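Local coordinates for PTS-dependent dihydroxyacetone kinase, ADP-binding subunit dhaL (PDB 3CR3), which serves as the ADP-binding subunit of dihydroxyacetone kinase, accepting a phosphoryl group from DhaM to form ATP and passing it to dihydroxyacetone on DhaK, at residues 35-43 and 75-83; 122-131 and 174-184. One frame throughout, in Å; residues are numbered along the deposited sequence.

Interaction 1. Residues 35-43 and 75-83; sequences GDHGANMAR and VGGASGPLY. With MG (magnesium ion), chain E; MG (magnesium ion), chain F; ADP (adenosine-5'-diphosphate), chain G.
Oxygen O2A of the ADP alpha-phosphate is gripped by three side chains: His37 and Asn40 from residues 35-43, and Ser79 from residues 75-83. Asn40 ND2 donates to O2A from 2.7 Å and Ser79 OG from 2.8 Å. His37 ND1 gives O2A an almost straight bond (174°), with the oxygen at the ring edge in the imidazole plane. A chi1 of -176° swings the His37 ring away from the backbone N and turns that edge to the phosphate; NE2 is bonded to Ser179, so the ring is pinned through both nitrogens. His37 CE1 rests on Ser79 CB at 3.6 Å. The Asn40 amide is fixed from its other end, since a water joins OD1 to Arg43 NH1 and Gly76 N. Ala78 N donates to ADP O2B at 2.8 Å, and Gly77 is bare where a CB would collide with Asn40 ND2 and ADP O3A. Asp36 bridges two magnesium ions, OD1 binding one at 1.9 Å and OD2 the other, and ADP O1B binds both; Asp29 and Asp34 complete the acidic set. Met41, a selenomethionine whose CG lies over one face of the His37 ring, places CE over the Tyr83 face, 3.9 Å from the ring centroid, a CH-pi contact, while SE approaches obliquely, a Met-aromatic contact. Metal ions and N-H and O-H donors thus divide the diphosphate, probably offsetting its charge and holding the beta-phosphate ready for phosphoryl transfer.

Interaction 2. Residues 122-131 and 174-184; sequences KTMVDIWSAF and DPGTQSSAYLF. With ADP (adenosine-5'-diphosphate), chain G.
Asp174 and Met124 meet at the ribose of ADP. The Asp174 carboxylate takes both sugar hydroxyls, O3' on OD1 at 2.6 Å and O2' on OD2 at 2.8 Å, while Met124 N donates to O2' and Gly176 N to O3'. Gly176 could carry no CB here without striking O2'. Thr123 lays CB against N3 of the adenine at 3.4 Å. One layer out, Asp174 N-caps helix 175-191: Thr177 N meets OD2 from above the carboxylate plane, and Thr177 OG1 donates to its anti lone pair at 2.7 Å. A water ties Thr177 OG1 to Asp126, which forms a capping box with Thr123 across the start of helix 125-136. Farther along, Ile127 is a knob among Thr177, Ser180, Ala181 and Phe184. Phe184 turns its edge to Trp128, CZ lying 3.3 Å above the indole plane, and stacks offset on Phe131 with planes only 10° apart. Its chi1 of -59° swings the ring to the side of the backbone N, against Phe131, whose face also takes CB in a CH-pi contact. An alanine in place of Trp128 would strip the Phe184 edge of its indole face and is likely to open a gap beside Leu183 CD2. With one carboxylate accepting from both hydroxyls and a backbone N-H donating to each, the site is consistent with recognition of an intact ribose.

How the interactions relate
Interaction 1 closes before interaction 2 opens along the chain, and their centres lie about 14 Å apart in one all-helical DhaL domain. The first joins the starts of helices 37-54 and 79-94, the second those of helices 125-136 and 175-191, so four helix beginnings and their preceding loops converge on a single ADP: diphosphate and magnesium at interaction 1, ribose and part of the adenine at interaction 2. Between the two sites, Ser179 and Ser180 of helix 175-191 both reach Tyr83 OH of helix 79-94, and Ser179 is shared with the histidine of interaction 1, while Tyr83 also packs on Met124. The phosphate and sugar ends of the pocket are thus coupled directly through the protein as well as through the nucleotide.

Interaction 1. Residues 35-43 and 75-83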
# COMPACT_ATOMS: atom_id res chain seq x y z
N GLY A 35 14.24 1.34 -15.08
CA GLY A 35 15.20 0.75 -16.01
C GLY A 35 14.64 -0.18 -17.08
O GLY A 35 15.29 -1.18 -17.44
N ASP A 36 13.44 0.14 -17.58
CA ASP A 36 12.73 -0.72 -18.53
C ASP A 36 12.19 -0.01 -19.79
O ASP A 36 11.60 -0.68 -20.65
CB ASP A 36 11.56 -1.42 -17.82
CG ASP A 36 10.39 -0.49 -17.56
OD1 ASP A 36 10.49 0.73 -17.80
OD2 ASP A 36 9.34 -0.96 -17.08
N HIS A 37 12.36 1.30 -19.93
CA HIS A 37 11.71 1.98 -21.07
C HIS A 37 12.11 1.42 -22.44
O HIS A 37 11.25 1.21 -23.28
CB HIS A 37 11.89 3.51 -21.06
CG HIS A 37 11.14 4.20 -22.17
ND1 HIS A 37 9.77 4.14 -22.30
CD2 HIS A 37 11.57 4.97 -23.20
CE1 HIS A 37 9.39 4.84 -23.35
NE2 HIS A 37 10.46 5.35 -23.92
N GLY A 38 13.41 1.21 -22.65
CA GLY A 38 13.93 0.63 -23.88
C GLY A 38 13.38 -0.76 -24.17
O GLY A 38 12.93 -1.02 -25.29
N ALA A 39 13.44 -1.64 -23.17
CA ALA A 39 12.82 -2.97 -23.21
C ALA A 39 11.33 -2.90 -23.57
O ALA A 39 10.87 -3.63 -24.46
CB ALA A 39 12.99 -3.65 -21.88
N ASN A 40 10.59 -2.02 -22.88
CA ASN A 40 9.16 -1.76 -23.09
C ASN A 40 8.85 -1.40 -24.55
O ASN A 40 7.99 -2.01 -25.19
CB ASN A 40 8.69 -0.59 -22.21
CG ASN A 40 8.38 -0.99 -20.75
OD1 ASN A 40 8.33 -2.17 -20.40
ND2 ASN A 40 8.14 0.02 -19.91
N MSE A 41 9.55 -0.38 -25.05
CA MSE A 41 9.39 0.10 -26.41
C MSE A 41 9.84 -0.91 -27.48
O MSE A 41 9.24 -0.96 -28.56
CB MSE A 41 10.11 1.44 -26.61
CG MSE A 41 9.53 2.61 -25.78
SE MSE A 41 7.62 2.95 -26.11
CE MSE A 41 7.84 3.60 -27.95
N ALA A 42 10.90 -1.67 -27.19
CA ALA A 42 11.40 -2.69 -28.12
C ALA A 42 10.37 -3.77 -28.36
O ALA A 42 10.10 -4.14 -29.51
CB ALA A 42 12.71 -3.29 -27.65
N ARG A 43 9.81 -4.27 -27.26
CA ARG A 43 8.70 -5.23 -27.28
C ARG A 43 7.51 -4.68 -28.06
O ARG A 43 7.03 -5.30 -29.02
CB ARG A 43 8.30 -5.53 -25.84
CG ARG A 43 7.14 -6.50 -25.64
CD ARG A 43 7.07 -6.94 -24.16
NE ARG A 43 8.36 -7.43 -23.67
CZ ARG A 43 9.10 -6.85 -22.71
NH1 ARG A 43 8.67 -5.75 -22.10
NH2 ARG A 43 10.26 -7.38 -22.36
N VAL A 75 3.05 -3.13 -24.13
CA VAL A 75 3.89 -2.28 -23.27
C VAL A 75 3.29 -2.24 -21.85
O VAL A 75 2.14 -1.83 -21.66
CB VAL A 75 4.01 -0.84 -23.85
CG1 VAL A 75 5.07 -0.03 -23.12
CG2 VAL A 75 4.34 -0.89 -25.34
N GLY A 76 4.06 -2.66 -20.84
CA GLY A 76 3.54 -2.78 -19.47
C GLY A 76 3.71 -1.57 -18.56
O GLY A 76 3.27 -1.60 -17.39
N GLY A 77 4.35 -0.52 -19.09
CA GLY A 77 4.56 0.73 -18.36
C GLY A 77 3.73 1.89 -18.90
O GLY A 77 2.92 1.72 -19.83
N ALA A 78 3.94 3.06 -18.32
CA ALA A 78 3.23 4.29 -18.66
C ALA A 78 3.28 4.61 -20.16
O ALA A 78 2.32 5.13 -20.72
CB ALA A 78 3.80 5.47 -17.86
N SER A 79 4.39 4.29 -20.80
CA SER A 79 4.52 4.58 -22.24
C SER A 79 3.45 3.89 -23.10
O SER A 79 3.13 4.35 -24.20
CB SER A 79 5.93 4.22 -22.71
OG SER A 79 6.17 2.84 -22.46
N GLY A 80 2.88 2.78 -22.60
CA GLY A 80 1.79 2.08 -23.30
C GLY A 80 0.51 2.90 -23.43
O GLY A 80 0.11 3.24 -24.56
N PRO A 81 -0.16 3.19 -22.30
CA PRO A 81 -1.30 4.11 -22.35
C PRO A 81 -0.99 5.44 -23.05
O PRO A 81 -1.88 6.01 -23.70
CB PRO A 81 -1.64 4.37 -20.88
CG PRO A 81 -0.93 3.35 -20.10
CD PRO A 81 0.08 2.66 -20.94
N LEU A 82 0.24 5.92 -22.94
CA LEU A 82 0.58 7.23 -23.52
C LEU A 82 0.73 7.24 -25.05
O LEU A 82 0.03 7.98 -25.74
CB LEU A 82 1.85 7.81 -22.86
CG LEU A 82 1.72 8.15 -21.37
CD1 LEU A 82 3.11 8.31 -20.78
CD2 LEU A 82 0.89 9.39 -21.15
N TYR A 83 1.64 6.43 -25.56
CA TYR A 83 1.78 6.26 -27.01
C TYR A 83 0.51 5.69 -27.64
O TYR A 83 0.13 6.10 -28.74
CB TYR A 83 2.98 5.37 -27.36
CG TYR A 83 4.32 6.06 -27.31
CD1 TYR A 83 4.65 7.05 -28.23
CD2 TYR A 83 5.27 5.73 -26.34
CE1 TYR A 83 5.88 7.69 -28.20
CE2 TYR A 83 6.51 6.37 -26.28
CZ TYR A 83 6.80 7.35 -27.22
OH TYR A 83 8.00 8.02 -27.20
MG MG E . 10.20 2.37 -16.91
MG MG F . 7.61 -0.02 -15.69
PB ADP G . 7.16 3.36 -16.56
O1B ADP G . 8.19 2.30 -16.34
O2B ADP G . 5.79 2.94 -16.17
O3B ADP G . 7.56 4.72 -15.99
PA ADP G . 8.34 3.67 -19.20
O1A ADP G . 9.64 3.54 -18.50
O2A ADP G . 8.09 2.73 -20.36
O3A ADP G . 7.09 3.57 -18.17
O5' ADP G . 8.16 5.19 -19.73
C5' ADP G . 8.63 6.29 -18.95
C4' ADP G . 8.30 7.56 -19.71
O4' ADP G . 6.88 7.78 -19.76
C3' ADP G . 8.87 8.80 -19.06
O3' ADP G . 10.21 8.99 -19.52
C2' ADP G . 7.93 9.91 -19.51
O2' ADP G . 8.35 10.55 -20.72
C1' ADP G . 6.63 9.18 -19.85
N9 ADP G . 5.60 9.51 -18.85
C8 ADP G . 5.49 8.92 -17.64
N7 ADP G . 4.45 9.44 -16.97
C5 ADP G . 3.89 10.38 -17.75
C6 ADP G . 2.76 11.31 -17.63
N6 ADP G . 2.01 11.30 -16.51
N1 ADP G . 2.50 12.14 -18.67
C2 ADP G . 3.24 12.13 -19.80
N3 ADP G . 4.28 11.32 -19.97
C4 ADP G . 4.65 10.44 -18.99
O HOH W 1 6.17 -4.45 -21.13
O HOH W 2 10.16 4.30 -15.57
O HOH W 3 5.57 0.88 -14.92

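Interaction 2. Residues 122-131 and 174-184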
# COMPACT_ATOMS: atom_id res chain seq x y z
N LYS A 122 9.03 17.53 -17.62
CA LYS A 122 10.06 16.51 -17.90
C LYS A 122 9.43 15.21 -18.37
O LYS A 122 9.72 14.15 -17.84
CB LYS A 122 10.98 16.28 -16.69
CG LYS A 122 12.38 15.70 -17.00
CD LYS A 122 12.88 14.97 -15.74
CE LYS A 122 14.33 14.55 -15.81
NZ LYS A 122 15.29 15.69 -15.74
N THR A 123 8.56 15.28 -19.37
CA THR A 123 8.03 14.07 -20.01
C THR A 123 8.05 14.27 -21.53
O THR A 123 8.37 15.37 -22.00
CB THR A 123 6.58 13.77 -19.61
OG1 THR A 123 5.72 14.75 -20.21
CG2 THR A 123 6.38 13.76 -18.09
N MSE A 124 7.67 13.22 -22.26
CA MSE A 124 7.53 13.26 -23.72
C MSE A 124 6.62 14.39 -24.22
O MSE A 124 6.76 14.82 -25.33
CB MSE A 124 7.00 11.92 -24.24
CG MSE A 124 5.55 11.61 -23.82
SE MSE A 124 4.97 9.81 -24.40
CE MSE A 124 4.80 10.12 -26.24
N VAL A 125 5.67 14.82 -23.39
CA VAL A 125 4.84 16.01 -23.67
C VAL A 125 5.70 17.21 -24.12
O VAL A 125 5.32 17.97 -25.01
CB VAL A 125 3.97 16.38 -22.43
CG1 VAL A 125 3.38 17.78 -22.55
CG2 VAL A 125 2.85 15.35 -22.23
N ASP A 126 6.88 17.34 -23.52
CA ASP A 126 7.77 18.47 -23.81
C ASP A 126 8.24 18.47 -25.26
O ASP A 126 8.28 19.51 -25.90
CB ASP A 126 8.97 18.46 -22.87
CG ASP A 126 8.57 18.43 -21.43
OD1 ASP A 126 7.43 18.85 -21.10
OD2 ASP A 126 9.39 17.98 -20.60
N ILE A 127 8.56 17.29 -25.78
CA ILE A 127 9.06 17.22 -27.14
C ILE A 127 7.91 17.19 -28.15
O ILE A 127 8.04 17.76 -29.24
CB ILE A 127 10.12 16.08 -27.33
CG1 ILE A 127 10.86 16.24 -28.67
CG2 ILE A 127 9.48 14.71 -27.20
CD1 ILE A 127 12.24 15.56 -28.71
N TRP A 128 6.78 16.57 -27.79
CA TRP A 128 5.60 16.59 -28.65
C TRP A 128 5.19 18.03 -28.90
O TRP A 128 4.93 18.43 -30.04
CB TRP A 128 4.44 15.76 -28.06
CG TRP A 128 4.55 14.27 -28.34
CD1 TRP A 128 5.38 13.37 -27.72
CD2 TRP A 128 3.79 13.52 -29.30
NE1 TRP A 128 5.20 12.10 -28.27
CE2 TRP A 128 4.23 12.18 -29.24
CE3 TRP A 128 2.80 13.86 -30.22
CZ2 TRP A 128 3.69 11.17 -30.05
CZ3 TRP A 128 2.29 12.87 -31.04
CH2 TRP A 128 2.73 11.54 -30.94
N SER A 129 5.18 18.83 -27.83
CA SER A 129 4.82 20.25 -27.91
C SER A 129 5.84 21.06 -28.69
O SER A 129 5.46 21.85 -29.57
CB SER A 129 4.68 20.85 -26.51
OG SER A 129 4.32 22.23 -26.59
N ALA A 130 7.12 20.88 -28.38
CA ALA A 130 8.20 21.59 -29.09
C ALA A 130 8.21 21.26 -30.58
O ALA A 130 8.42 22.13 -31.43
CB ALA A 130 9.57 21.29 -28.44
N PHE A 131 7.96 19.99 -30.90
CA PHE A 131 7.97 19.55 -32.30
C PHE A 131 6.80 20.13 -33.09
O PHE A 131 6.99 20.61 -34.22
CB PHE A 131 7.96 18.01 -32.35
CG PHE A 131 7.93 17.44 -33.73
CD1 PHE A 131 8.98 17.67 -34.63
CD2 PHE A 131 6.87 16.61 -34.12
CE1 PHE A 131 8.96 17.12 -35.91
CE2 PHE A 131 6.85 16.04 -35.40
CZ PHE A 131 7.89 16.29 -36.30
N ASP A 174 15.25 12.47 -19.82
CA ASP A 174 14.01 11.70 -19.74
C ASP A 174 13.92 10.64 -20.85
O ASP A 174 14.04 10.97 -22.02
CB ASP A 174 12.81 12.64 -19.87
CG ASP A 174 11.49 11.91 -19.75
OD1 ASP A 174 11.28 11.22 -18.72
OD2 ASP A 174 10.68 12.02 -20.68
N PRO A 175 13.73 9.36 -20.49
CA PRO A 175 13.67 8.31 -21.52
C PRO A 175 12.52 8.43 -22.56
O PRO A 175 12.77 8.23 -23.73
CB PRO A 175 13.57 7.00 -20.72
CG PRO A 175 13.22 7.37 -19.34
CD PRO A 175 13.65 8.81 -19.12
N GLY A 176 11.30 8.75 -22.12
CA GLY A 176 10.19 8.97 -23.03
C GLY A 176 10.45 10.11 -24.01
O GLY A 176 10.02 10.04 -25.16
N THR A 177 11.10 11.18 -23.54
CA THR A 177 11.48 12.30 -24.39
C THR A 177 12.41 11.81 -25.51
O THR A 177 12.24 12.19 -26.67
CB THR A 177 12.11 13.45 -23.58
OG1 THR A 177 11.18 13.90 -22.59
CG2 THR A 177 12.50 14.64 -24.47
N GLN A 178 13.38 10.97 -25.15
CA GLN A 178 14.30 10.38 -26.12
C GLN A 178 13.59 9.45 -27.10
O GLN A 178 13.84 9.51 -28.30
CB GLN A 178 15.44 9.61 -25.43
CG GLN A 178 16.45 9.00 -26.39
CD GLN A 178 17.19 10.02 -27.22
OE1 GLN A 178 16.77 10.37 -28.33
NE2 GLN A 178 18.29 10.53 -26.68
N SER A 179 12.72 8.59 -26.60
CA SER A 179 12.03 7.69 -27.52
C SER A 179 11.13 8.54 -28.44
O SER A 179 11.04 8.28 -29.62
CB SER A 179 11.28 6.58 -26.78
OG SER A 179 10.27 7.13 -25.93
N SER A 180 10.52 9.60 -27.92
CA SER A 180 9.74 10.49 -28.80
C SER A 180 10.57 11.22 -29.85
O SER A 180 10.08 11.49 -30.95
CB SER A 180 8.86 11.47 -28.02
OG SER A 180 7.75 10.80 -27.42
N ALA A 181 11.82 11.53 -29.53
CA ALA A 181 12.75 12.14 -30.50
C ALA A 181 13.00 11.20 -31.69
O ALA A 181 12.96 11.64 -32.86
CB ALA A 181 14.09 12.53 -29.82
N TYR A 182 13.23 9.92 -31.39
CA TYR A 182 13.39 8.91 -32.44
C TYR A 182 12.15 8.85 -33.33
O TYR A 182 12.25 8.69 -34.54
CB TYR A 182 13.62 7.51 -31.83
CG TYR A 182 14.85 7.34 -30.96
CD1 TYR A 182 16.04 8.06 -31.19
CD2 TYR A 182 14.84 6.42 -29.90
CE1 TYR A 182 17.18 7.87 -30.37
CE2 TYR A 182 15.95 6.22 -29.09
CZ TYR A 182 17.11 6.95 -29.31
OH TYR A 182 18.18 6.73 -28.48
N LEU A 183 10.98 8.99 -32.72
CA LEU A 183 9.73 8.96 -33.47
C LEU A 183 9.65 10.08 -34.51
O LEU A 183 9.29 9.84 -35.68
CB LEU A 183 8.53 9.05 -32.51
CG LEU A 183 7.14 8.87 -33.14
CD1 LEU A 183 7.03 7.49 -33.80
CD2 LEU A 183 6.07 9.04 -32.07
N PHE A 184 9.99 11.29 -34.08
CA PHE A 184 9.85 12.48 -34.92
C PHE A 184 10.98 12.64 -35.92
O PHE A 184 10.77 13.15 -37.02
CB PHE A 184 9.76 13.74 -34.06
CG PHE A 184 8.60 13.74 -33.10
CD1 PHE A 184 7.41 13.09 -33.42
CD2 PHE A 184 8.70 14.41 -31.88
CE1 PHE A 184 6.33 13.09 -32.54
CE2 PHE A 184 7.62 14.41 -30.98
CZ PHE A 184 6.43 13.75 -31.34
PB ADP G . 7.16 3.36 -16.56
O1B ADP G . 8.19 2.30 -16.34
O2B ADP G . 5.79 2.94 -16.17
O3B ADP G . 7.56 4.72 -15.99
PA ADP G . 8.34 3.67 -19.20
O1A ADP G . 9.64 3.54 -18.50
O2A ADP G . 8.09 2.73 -20.36
O3A ADP G . 7.09 3.57 -18.17
O5' ADP G . 8.16 5.19 -19.73
C5' ADP G . 8.63 6.29 -18.95
C4' ADP G . 8.30 7.56 -19.71
O4' ADP G . 6.88 7.78 -19.76
C3' ADP G . 8.87 8.80 -19.06
O3' ADP G . 10.21 8.99 -19.52
C2' ADP G . 7.93 9.91 -19.51
O2' ADP G . 8.35 10.55 -20.72
C1' ADP G . 6.63 9.18 -19.85
N9 ADP G . 5.60 9.51 -18.85
C8 ADP G . 5.49 8.92 -17.64
N7 ADP G . 4.45 9.44 -16.97
C5 ADP G . 3.89 10.38 -17.75
C6 ADP G . 2.76 11.31 -17.63
N6 ADP G . 2.01 11.30 -16.51
N1 ADP G . 2.50 12.14 -18.67
C2 ADP G . 3.24 12.13 -19.80
N3 ADP G . 4.28 11.32 -19.97
C4 ADP G . 4.65 10.44 -18.99
O HOH W 4 11.45 16.52 -21.53